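Local coordinates for response regulator CheY-like protein (Mesorhizobium loti, PDB 3SNK) that forms the N-terminal CheY-like receiver-type domain of a pilus assembly protein that probably binds and hydrolyses ATP, at residues V30-L34 / L118-L124; L37-D41 / V127-D131; G61-L67 / V88-S94; G68-L73 / D95-Q101. All blocks are in the same frame, centred on the assembly; numbering follows the deposited sequence.

Interaction 1: residues V30-L34 / L118-L124; sequences VATRL and LDGKELL
L123 drives one methyl, CD2, against both branches of V30, with CG1 of V30 4.0 Å and CG2 of V30 4.1 Å away. Its CG stands opposite the backbone N across the CA-CB bond (chi1 176°), which throws the isobutyl group out from helix 120-129 toward helix 24-36. One turn after V30, L34 slides past L124, the neighbour of L123, in the opposite direction, and the two meet through their CD2 methyls at 4.1 Å. The outer margin is closed by R33, whose chain runs extended from CG to NE. It lays one guanidinium face, near the rim, over the CA of G120, 3.6 Å from NE of R33, while NH1 of R33 comes within 3.8 Å of CD1 of L118 at an oblique angle. D119 occupies the N-cap position just before G120. The two helix segments cross at -69° with axes 11.0 Å apart. Beneath them, I64 of the central sheet touches V30, L34 and L123 together. No hydrogen bond links the two segments, so cohesion here rests on methyl-methyl contact, and the arginine contributes carbon surface and a flat face to the other segment rather than a polar bond.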
# COMPACT_ATOMS: atom_id res chain seq x y z
N VAL A 30 -6.43 -4.71 8.22
CA VAL A 30 -5.02 -4.87 7.84
C VAL A 30 -4.11 -4.50 9.02
O VAL A 30 -3.16 -5.23 9.28
CB VAL A 30 -4.66 -4.05 6.56
CG1 VAL A 30 -3.15 -3.99 6.33
CG2 VAL A 30 -5.36 -4.66 5.34
N ALA A 31 -4.37 -3.37 9.72
CA ALA A 31 -3.52 -2.99 10.86
C ALA A 31 -3.57 -4.05 11.95
O ALA A 31 -2.52 -4.40 12.48
CB ALA A 31 -3.92 -1.64 11.42
N THR A 32 -4.77 -4.61 12.24
CA THR A 32 -4.93 -5.66 13.24
C THR A 32 -4.12 -6.91 12.84
O THR A 32 -3.41 -7.47 13.67
CB THR A 32 -6.42 -5.99 13.44
OG1 THR A 32 -7.09 -4.80 13.85
CG2 THR A 32 -6.66 -7.05 14.50
N ARG A 33 -4.27 -7.36 11.59
CA ARG A 33 -3.57 -8.55 11.08
C ARG A 33 -2.06 -8.45 11.21
O ARG A 33 -1.41 -9.39 11.68
CB ARG A 33 -3.91 -8.83 9.60
CG ARG A 33 -5.17 -9.66 9.45
CD ARG A 33 -5.44 -10.10 8.03
NE ARG A 33 -6.73 -10.79 7.92
CZ ARG A 33 -7.77 -10.34 7.23
NH1 ARG A 33 -7.69 -9.20 6.54
NH2 ARG A 33 -8.90 -11.03 7.21
N LEU A 34 -1.51 -7.32 10.80
CA LEU A 34 -0.06 -7.11 10.79
C LEU A 34 0.49 -6.86 12.18
O LEU A 34 1.58 -7.35 12.49
CB LEU A 34 0.33 -5.97 9.83
CG LEU A 34 0.07 -6.21 8.33
CD1 LEU A 34 0.63 -5.04 7.49
CD2 LEU A 34 0.72 -7.52 7.83
N LEU A 118 -9.65 -8.87 0.34
CA LEU A 118 -8.45 -9.70 0.43
C LEU A 118 -8.56 -10.70 1.56
O LEU A 118 -9.10 -10.38 2.62
CB LEU A 118 -7.12 -8.91 0.52
CG LEU A 118 -6.95 -7.74 1.52
CD1 LEU A 118 -6.78 -8.21 2.96
CD2 LEU A 118 -5.71 -6.95 1.17
N ASP A 119 -8.09 -11.93 1.31
CA ASP A 119 -8.06 -12.97 2.33
C ASP A 119 -6.82 -12.74 3.20
O ASP A 119 -5.89 -12.03 2.79
CB ASP A 119 -8.09 -14.39 1.71
CG ASP A 119 -7.07 -14.65 0.62
OD1 ASP A 119 -7.09 -13.93 -0.41
OD2 ASP A 119 -6.28 -15.62 0.76
N GLY A 120 -6.85 -13.29 4.42
CA GLY A 120 -5.77 -13.17 5.39
C GLY A 120 -4.43 -13.61 4.86
O GLY A 120 -3.48 -12.81 4.84
N LYS A 121 -4.38 -14.86 4.35
CA LYS A 121 -3.19 -15.51 3.80
C LYS A 121 -2.48 -14.70 2.70
O LYS A 121 -1.26 -14.59 2.74
CB LYS A 121 -3.56 -16.90 3.25
N GLU A 122 -3.24 -14.14 1.73
CA GLU A 122 -2.73 -13.38 0.59
C GLU A 122 -1.95 -12.13 1.01
O GLU A 122 -0.92 -11.83 0.41
CB GLU A 122 -3.87 -12.99 -0.36
CG GLU A 122 -3.62 -13.37 -1.81
CD GLU A 122 -4.80 -13.17 -2.75
OE1 GLU A 122 -5.43 -12.08 -2.70
OE2 GLU A 122 -5.08 -14.09 -3.55
N LEU A 123 -2.43 -11.41 2.05
CA LEU A 123 -1.75 -10.23 2.56
C LEU A 123 -0.48 -10.62 3.31
O LEU A 123 0.56 -10.01 3.09
CB LEU A 123 -2.67 -9.39 3.47
CG LEU A 123 -2.02 -8.16 4.14
CD1 LEU A 123 -1.99 -6.97 3.20
CD2 LEU A 123 -2.73 -7.82 5.44
N LEU A 124 -0.56 -11.63 4.20
CA LEU A 124 0.58 -12.10 5.00
C LEU A 124 1.65 -12.70 4.10
O LEU A 124 2.82 -12.56 4.43
CB LEU A 124 0.17 -13.11 6.10
CG LEU A 124 -1.00 -12.73 7.05
CD1 LEU A 124 -1.22 -13.79 8.12
CD2 LEU A 124 -0.81 -11.36 7.69

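Interaction 2: residues L37-D41 / V127-D131; sequences LAIYD and VTFHD
The Y40 ring meets D131 at its edge: OD1 of D131 lies near the ring plane, 2.9 Å from OH of Y40, and accepts a weak hydrogen bond from it. Ring and carboxylate planes stand 86° apart. CG1 of I39 lies over one ring face, displaced toward the rim, and CD1 of L37 sits in plane at the edge. CG1 of V127 approaches obliquely, 3.4 Å from both CZ and OH of Y40, and CG2 of T128 reaches the same hydroxyl at 3.7 Å. The phenol end is thus lodged among two methyls and an acid. Turned away from its own carbonyl carbon (chi1 -60°), the Y40 ring reaches from the strand across to the end of helix 120-129. I39 adds its CD1, 3.7 Å from OD2 of D131. Were Y40 cut back to an alanine, D131 would probably lose its hydroxyl partner and a gap would open beside V127. D131 OD1 also has a long, weak ion pair with K15 NZ, and the T128 hydroxyl bonds to L124 O. Backbone bonds from I39 and D41 to K15 tie this side to strand 15-20. In the parallel 2-1-3-4-5 sheet of a receiver-type fold, the contact joins the start of the outer strand 40-45 to the C-terminal end of the last helix.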
# COMPACT_ATOMS: atom_id res chain seq x y z
N LEU A 37 1.05 -10.02 14.22
CA LEU A 37 2.31 -10.68 13.86
C LEU A 37 3.50 -10.11 14.66
O LEU A 37 4.57 -10.71 14.62
CB LEU A 37 2.56 -10.59 12.36
CG LEU A 37 1.56 -11.33 11.46
CD1 LEU A 37 1.90 -11.10 10.02
CD2 LEU A 37 1.54 -12.82 11.75
N ALA A 38 3.29 -8.99 15.39
CA ALA A 38 4.20 -8.29 16.33
C ALA A 38 5.51 -7.76 15.71
O ALA A 38 6.12 -6.88 16.32
CB ALA A 38 4.53 -9.20 17.51
N ILE A 39 5.94 -8.26 14.55
CA ILE A 39 7.21 -7.83 13.92
C ILE A 39 7.03 -6.59 13.01
O ILE A 39 7.94 -6.25 12.26
CB ILE A 39 7.88 -9.01 13.15
CG1 ILE A 39 6.99 -9.48 11.96
CG2 ILE A 39 8.22 -10.15 14.13
CD1 ILE A 39 7.55 -10.58 11.04
N TYR A 40 5.87 -5.91 13.08
CA TYR A 40 5.60 -4.74 12.22
C TYR A 40 5.14 -3.51 13.00
O TYR A 40 4.30 -3.61 13.89
CB TYR A 40 4.56 -5.11 11.14
CG TYR A 40 5.00 -6.25 10.24
CD1 TYR A 40 6.14 -6.13 9.44
CD2 TYR A 40 4.30 -7.44 10.19
CE1 TYR A 40 6.57 -7.18 8.63
CE2 TYR A 40 4.70 -8.49 9.37
CZ TYR A 40 5.85 -8.36 8.60
OH TYR A 40 6.26 -9.38 7.77
N ASP A 41 5.73 -2.35 12.68
CA ASP A 41 5.39 -1.03 13.24
C ASP A 41 4.50 -0.35 12.18
O ASP A 41 5.02 0.25 11.24
CB ASP A 41 6.66 -0.22 13.59
CG ASP A 41 6.43 1.14 14.24
OD1 ASP A 41 5.68 1.20 15.25
OD2 ASP A 41 7.03 2.13 13.78
N VAL A 127 3.41 -9.50 2.50
CA VAL A 127 4.25 -8.75 3.45
C VAL A 127 5.50 -9.58 3.88
O VAL A 127 6.60 -9.01 3.91
CB VAL A 127 3.42 -8.25 4.67
CG1 VAL A 127 4.30 -7.53 5.68
CG2 VAL A 127 2.31 -7.31 4.20
N THR A 128 5.33 -10.87 4.23
CA THR A 128 6.43 -11.72 4.72
C THR A 128 7.43 -12.07 3.64
O THR A 128 8.58 -12.35 3.99
CB THR A 128 5.93 -13.00 5.41
OG1 THR A 128 5.19 -13.78 4.48
CG2 THR A 128 5.13 -12.71 6.69
N PHE A 129 7.03 -12.03 2.36
CA PHE A 129 7.93 -12.26 1.22
C PHE A 129 9.09 -11.25 1.22
O PHE A 129 10.19 -11.58 0.79
CB PHE A 129 7.15 -12.16 -0.11
CG PHE A 129 8.00 -12.32 -1.36
CD1 PHE A 129 8.32 -13.58 -1.84
CD2 PHE A 129 8.49 -11.21 -2.03
CE1 PHE A 129 9.14 -13.73 -2.97
CE2 PHE A 129 9.31 -11.35 -3.16
CZ PHE A 129 9.62 -12.61 -3.62
N HIS A 130 8.83 -10.01 1.69
CA HIS A 130 9.86 -8.97 1.71
C HIS A 130 10.67 -8.98 3.04
O HIS A 130 11.52 -8.11 3.23
CB HIS A 130 9.23 -7.60 1.45
CG HIS A 130 8.52 -7.53 0.14
ND1 HIS A 130 9.22 -7.41 -1.06
CD2 HIS A 130 7.19 -7.59 -0.14
CE1 HIS A 130 8.30 -7.38 -2.01
NE2 HIS A 130 7.06 -7.49 -1.50
N ASP A 131 10.43 -9.98 3.93
CA ASP A 131 11.15 -10.10 5.20
C ASP A 131 12.33 -11.05 5.06
O ASP A 131 13.30 -10.71 4.39
CB ASP A 131 10.21 -10.55 6.34
CG ASP A 131 9.52 -9.41 7.06
OD1 ASP A 131 8.76 -8.65 6.40
OD2 ASP A 131 9.73 -9.27 8.29

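Interaction 3: residues G61-L67 / V88-S94; sequences GIVILDL and VPLIAVS
L90 overlaps two neighbours at once with a single methyl: its CD1 lies 3.7 Å from CG1 of V63 and 3.7 Å from CB of L65. A first torsion of 168° swings the branch away from the strand's own N and across to the adjoining strand. CG2 of V63 meets CG2 of V88, and farther along CD1 of L67 reaches CB of A92. The other face holds I64 and I91 side by side, pointing the same way, together with D66 and V93. CG2 of I62 touches CD1 of I91 at 3.8 Å, and CG2 of I64 lies against CG2 of V93. Helices 24-36 and 120-129 pack on this side through F26, L123 and V127, while F20, W85 and M108 border V63 and L65.

Five backbone bonds join the parallel strands. They start with V63 N to P89 O at 3.0 Å and end with L67 N to V93 O at 2.7 Å; the straightest, L65 N to I91 O, has an angle of 173° at the hydrogen. P89 contributes its carbonyl to this ladder, having no N-H to give. OD2 of D66 finds its partners outside the two strands, in a salt bridge to K116 NZ and a hydrogen bond to S21 OG. This is the beta-alpha-beta unit 62-68, 78-82, 90-94 at the core of a CheY-like fold, and D66 and K116 occupy strand-end places consistent with the phospho-acceptor aspartate and the lysine of receiver domains.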
# COMPACT_ATOMS: atom_id res chain seq x y z
N GLY A 61 9.52 0.44 5.39
CA GLY A 61 9.90 -0.90 4.99
C GLY A 61 9.01 -1.35 3.85
O GLY A 61 9.51 -1.81 2.83
N ILE A 62 7.69 -1.19 4.02
CA ILE A 62 6.64 -1.58 3.07
C ILE A 62 5.56 -0.54 3.06
O ILE A 62 5.18 -0.04 4.12
CB ILE A 62 6.01 -2.97 3.45
CG1 ILE A 62 7.03 -4.10 3.48
CG2 ILE A 62 4.82 -3.35 2.55
CD1 ILE A 62 6.70 -5.13 4.51
N VAL A 63 4.99 -0.30 1.88
CA VAL A 63 3.83 0.56 1.70
C VAL A 63 2.66 -0.31 1.24
O VAL A 63 2.83 -1.18 0.39
CB VAL A 63 4.11 1.72 0.71
CG1 VAL A 63 2.83 2.47 0.34
CG2 VAL A 63 5.11 2.68 1.30
N ILE A 64 1.48 -0.09 1.81
CA ILE A 64 0.26 -0.77 1.38
C ILE A 64 -0.66 0.31 0.90
O ILE A 64 -1.03 1.23 1.65
CB ILE A 64 -0.38 -1.70 2.42
CG1 ILE A 64 0.61 -2.81 2.82
CG2 ILE A 64 -1.69 -2.31 1.86
CD1 ILE A 64 0.24 -3.59 4.04
N LEU A 65 -0.98 0.25 -0.38
CA LEU A 65 -1.78 1.31 -0.96
C LEU A 65 -3.13 0.75 -1.43
O LEU A 65 -3.19 -0.10 -2.31
CB LEU A 65 -1.01 2.02 -2.09
CG LEU A 65 -1.73 3.14 -2.85
CD1 LEU A 65 -2.03 4.34 -1.94
CD2 LEU A 65 -0.90 3.57 -4.05
N ASP A 66 -4.19 1.19 -0.76
CA ASP A 66 -5.55 0.81 -1.13
C ASP A 66 -6.06 1.81 -2.16
O ASP A 66 -6.40 2.94 -1.80
CB ASP A 66 -6.48 0.77 0.10
CG ASP A 66 -7.95 0.45 -0.19
OD1 ASP A 66 -8.24 -0.06 -1.31
OD2 ASP A 66 -8.79 0.64 0.72
N LEU A 67 -6.08 1.40 -3.42
CA LEU A 67 -6.51 2.22 -4.55
C LEU A 67 -8.04 2.24 -4.71
O LEU A 67 -8.57 3.16 -5.32
CB LEU A 67 -5.86 1.69 -5.84
CG LEU A 67 -4.35 1.86 -5.90
CD1 LEU A 67 -3.75 0.91 -6.87
CD2 LEU A 67 -4.00 3.30 -6.26
N VAL A 88 11.02 1.13 -1.78
CA VAL A 88 10.38 0.29 -0.78
C VAL A 88 9.31 -0.57 -1.52
O VAL A 88 8.68 -0.06 -2.46
CB VAL A 88 9.77 1.07 0.43
CG1 VAL A 88 10.78 2.02 1.06
CG2 VAL A 88 8.51 1.81 0.05
N PRO A 89 9.12 -1.85 -1.14
CA PRO A 89 8.03 -2.64 -1.75
C PRO A 89 6.68 -1.96 -1.57
O PRO A 89 6.38 -1.36 -0.51
CB PRO A 89 8.07 -3.97 -0.98
CG PRO A 89 9.43 -4.02 -0.36
CD PRO A 89 9.82 -2.61 -0.08
N LEU A 90 5.86 -2.05 -2.61
CA LEU A 90 4.55 -1.47 -2.63
C LEU A 90 3.54 -2.57 -2.88
O LEU A 90 3.67 -3.35 -3.83
CB LEU A 90 4.48 -0.37 -3.72
CG LEU A 90 3.08 0.18 -4.11
CD1 LEU A 90 2.45 0.90 -2.96
CD2 LEU A 90 3.18 1.17 -5.29
N ILE A 91 2.57 -2.68 -1.98
CA ILE A 91 1.52 -3.69 -2.13
C ILE A 91 0.29 -2.93 -2.54
O ILE A 91 -0.13 -2.03 -1.81
CB ILE A 91 1.32 -4.60 -0.90
CG1 ILE A 91 2.58 -5.45 -0.67
CG2 ILE A 91 0.08 -5.51 -1.08
CD1 ILE A 91 2.72 -6.03 0.76
N ALA A 92 -0.23 -3.23 -3.74
CA ALA A 92 -1.41 -2.52 -4.22
C ALA A 92 -2.65 -3.36 -4.01
O ALA A 92 -2.65 -4.56 -4.29
CB ALA A 92 -1.26 -2.16 -5.69
N VAL A 93 -3.69 -2.73 -3.46
CA VAL A 93 -4.99 -3.34 -3.23
C VAL A 93 -5.98 -2.51 -4.02
O VAL A 93 -6.03 -1.28 -3.88
CB VAL A 93 -5.38 -3.49 -1.73
CG1 VAL A 93 -6.67 -4.30 -1.57
CG2 VAL A 93 -4.25 -4.11 -0.92
N SER A 94 -6.77 -3.17 -4.85
CA SER A 94 -7.78 -2.46 -5.62
C SER A 94 -8.92 -3.37 -5.94
O SER A 94 -8.81 -4.60 -5.82
CB SER A 94 -7.17 -1.91 -6.91
OG SER A 94 -7.01 -2.94 -7.88

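Interaction 4: residues G68-L73 / D95-Q101; sequences GGGDLL and DELTSEQ
G68 O accepts from D95 N at 2.9 Å, an almost straight bond (175°) whose donor stands 42° out of the carbonyl plane, and from there the two loops run on side by side. The positive phi of G68 and G70 suits glycine; a CB on G70 would also run into L97 and Q101. CD2 of L97 instead rests 3.9 Å from CA of G70. L73 and L97 cross at about a right angle, with their CD1 atoms 3.9 Å apart, and CD1 of L73 also touches Q101. The Q101 chain leaves on the side of its backbone N (chi1 -70°) and, extended from there, carries its amide to the glycine loop. There NE2 gives weak bonds to G69 O at 3.5 Å and to G70 O at 3.4 Å, and a water accepts from NE2 while donating to G70 O at 2.7 Å. OE1 of Q101 works on its own helix end, taking T98 N at 2.9 Å in the carbonyl plane on a lone pair, and the T98 hydroxyl from above that plane. T98 OG1 weakly accepts from Q101 N, completing a capping box. Shortening Q101 to an alanine would probably leave T98 N without this acceptor and the carbonyls of G69 and G70 without the weak bonds from the side-chain nitrogen. One side-chain amide therefore serves both loops, its oxygen holding the N-cap residue of helix 99-107 and its nitrogen linking that cap to the glycine loop.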
# COMPACT_ATOMS: atom_id res chain seq x y z
N GLY A 68 -8.72 1.23 -4.16
CA GLY A 68 -10.18 1.09 -4.25
C GLY A 68 -10.61 0.96 -5.69
O GLY A 68 -10.06 0.13 -6.43
N GLY A 69 -11.50 1.86 -6.12
CA GLY A 69 -11.95 1.96 -7.50
C GLY A 69 -10.88 2.49 -8.47
O GLY A 69 -11.10 2.51 -9.68
N GLY A 70 -9.73 2.91 -7.93
CA GLY A 70 -8.60 3.41 -8.72
C GLY A 70 -8.59 4.90 -9.00
O GLY A 70 -7.96 5.34 -9.97
N ASP A 71 -9.26 5.69 -8.15
CA ASP A 71 -9.37 7.15 -8.27
C ASP A 71 -7.97 7.81 -8.24
O ASP A 71 -7.70 8.70 -9.04
CB ASP A 71 -10.26 7.73 -7.14
CG ASP A 71 -11.58 6.99 -6.88
OD1 ASP A 71 -11.53 5.86 -6.28
OD2 ASP A 71 -12.66 7.56 -7.19
N LEU A 72 -7.08 7.34 -7.34
CA LEU A 72 -5.72 7.85 -7.16
C LEU A 72 -4.84 7.66 -8.42
O LEU A 72 -4.00 8.49 -8.68
CB LEU A 72 -5.06 7.19 -5.94
CG LEU A 72 -3.79 7.86 -5.41
CD1 LEU A 72 -4.11 9.14 -4.66
CD2 LEU A 72 -3.03 6.93 -4.49
N LEU A 73 -5.09 6.62 -9.24
CA LEU A 73 -4.32 6.33 -10.45
C LEU A 73 -4.53 7.36 -11.55
O LEU A 73 -3.73 7.43 -12.48
CB LEU A 73 -4.67 4.94 -10.99
CG LEU A 73 -4.36 3.76 -10.07
CD1 LEU A 73 -5.14 2.54 -10.49
CD2 LEU A 73 -2.85 3.45 -9.99
N ASP A 95 -10.01 -2.78 -6.42
CA ASP A 95 -11.14 -3.51 -7.00
C ASP A 95 -10.72 -3.70 -8.47
O ASP A 95 -9.54 -3.50 -8.77
CB ASP A 95 -12.44 -2.71 -6.82
CG ASP A 95 -12.90 -2.64 -5.38
OD1 ASP A 95 -13.31 -3.70 -4.83
OD2 ASP A 95 -12.86 -1.53 -4.79
N GLU A 96 -11.62 -4.05 -9.38
CA GLU A 96 -11.22 -4.21 -10.79
C GLU A 96 -10.87 -2.85 -11.39
O GLU A 96 -11.49 -1.84 -11.05
CB GLU A 96 -12.33 -4.88 -11.62
CG GLU A 96 -11.78 -5.63 -12.83
CD GLU A 96 -12.70 -5.69 -14.03
OE1 GLU A 96 -13.81 -6.26 -13.92
OE2 GLU A 96 -12.29 -5.20 -15.11
N LEU A 97 -9.85 -2.85 -12.25
CA LEU A 97 -9.37 -1.65 -12.94
C LEU A 97 -9.54 -1.76 -14.45
O LEU A 97 -9.65 -2.87 -14.96
CB LEU A 97 -7.87 -1.46 -12.64
CG LEU A 97 -7.44 -1.28 -11.19
CD1 LEU A 97 -5.91 -1.19 -11.09
CD2 LEU A 97 -8.12 -0.06 -10.54
N THR A 98 -9.49 -0.60 -15.16
CA THR A 98 -9.50 -0.54 -16.63
C THR A 98 -8.08 -0.74 -17.09
O THR A 98 -7.15 -0.67 -16.28
CB THR A 98 -10.08 0.79 -17.18
OG1 THR A 98 -9.30 1.90 -16.74
CG2 THR A 98 -11.55 0.99 -16.84
N SER A 99 -7.90 -0.92 -18.40
CA SER A 99 -6.60 -1.09 -19.03
C SER A 99 -5.71 0.13 -18.81
O SER A 99 -4.51 -0.02 -18.57
CB SER A 99 -6.77 -1.34 -20.52
OG SER A 99 -7.32 -0.19 -21.15
N GLU A 100 -6.32 1.34 -18.90
CA GLU A 100 -5.65 2.64 -18.71
C GLU A 100 -5.15 2.75 -17.28
O GLU A 100 -4.05 3.24 -17.03
CB GLU A 100 -6.62 3.79 -19.05
CG GLU A 100 -6.00 5.18 -19.01
CD GLU A 100 -7.01 6.32 -19.10
OE1 GLU A 100 -7.65 6.62 -18.06
OE2 GLU A 100 -7.15 6.91 -20.19
N GLN A 101 -5.95 2.26 -16.33
CA GLN A 101 -5.58 2.28 -14.94
C GLN A 101 -4.51 1.23 -14.65
O GLN A 101 -3.65 1.48 -13.82
CB GLN A 101 -6.79 2.06 -14.06
CG GLN A 101 -7.76 3.24 -14.08
CD GLN A 101 -9.04 2.89 -13.37
OE1 GLN A 101 -9.62 1.83 -13.59
NE2 GLN A 101 -9.50 3.77 -12.50
O HOH W 1 -8.32 6.49 -12.42

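From the N terminus, helix 24-36 opens interaction 1 and the start of strand 40-45 opens interaction 2; both close far along the chain on helix 120-129, first at 118-124 and then at 127-131, so their loops cross. Interactions 3 and 4 are nested inside both. They cross each other as well, since 61-67 and 68-73 are followed in the same order by 88-94 and 95-101. Interaction 3 lies close to the centre of the chain and touches the other three; toward interaction 2, its I91 CD1 meets V127 CG2. Interaction 4 joins the segments that follow strands 62-68 and 90-94, on the opposite side of the chain's centre from interaction 2.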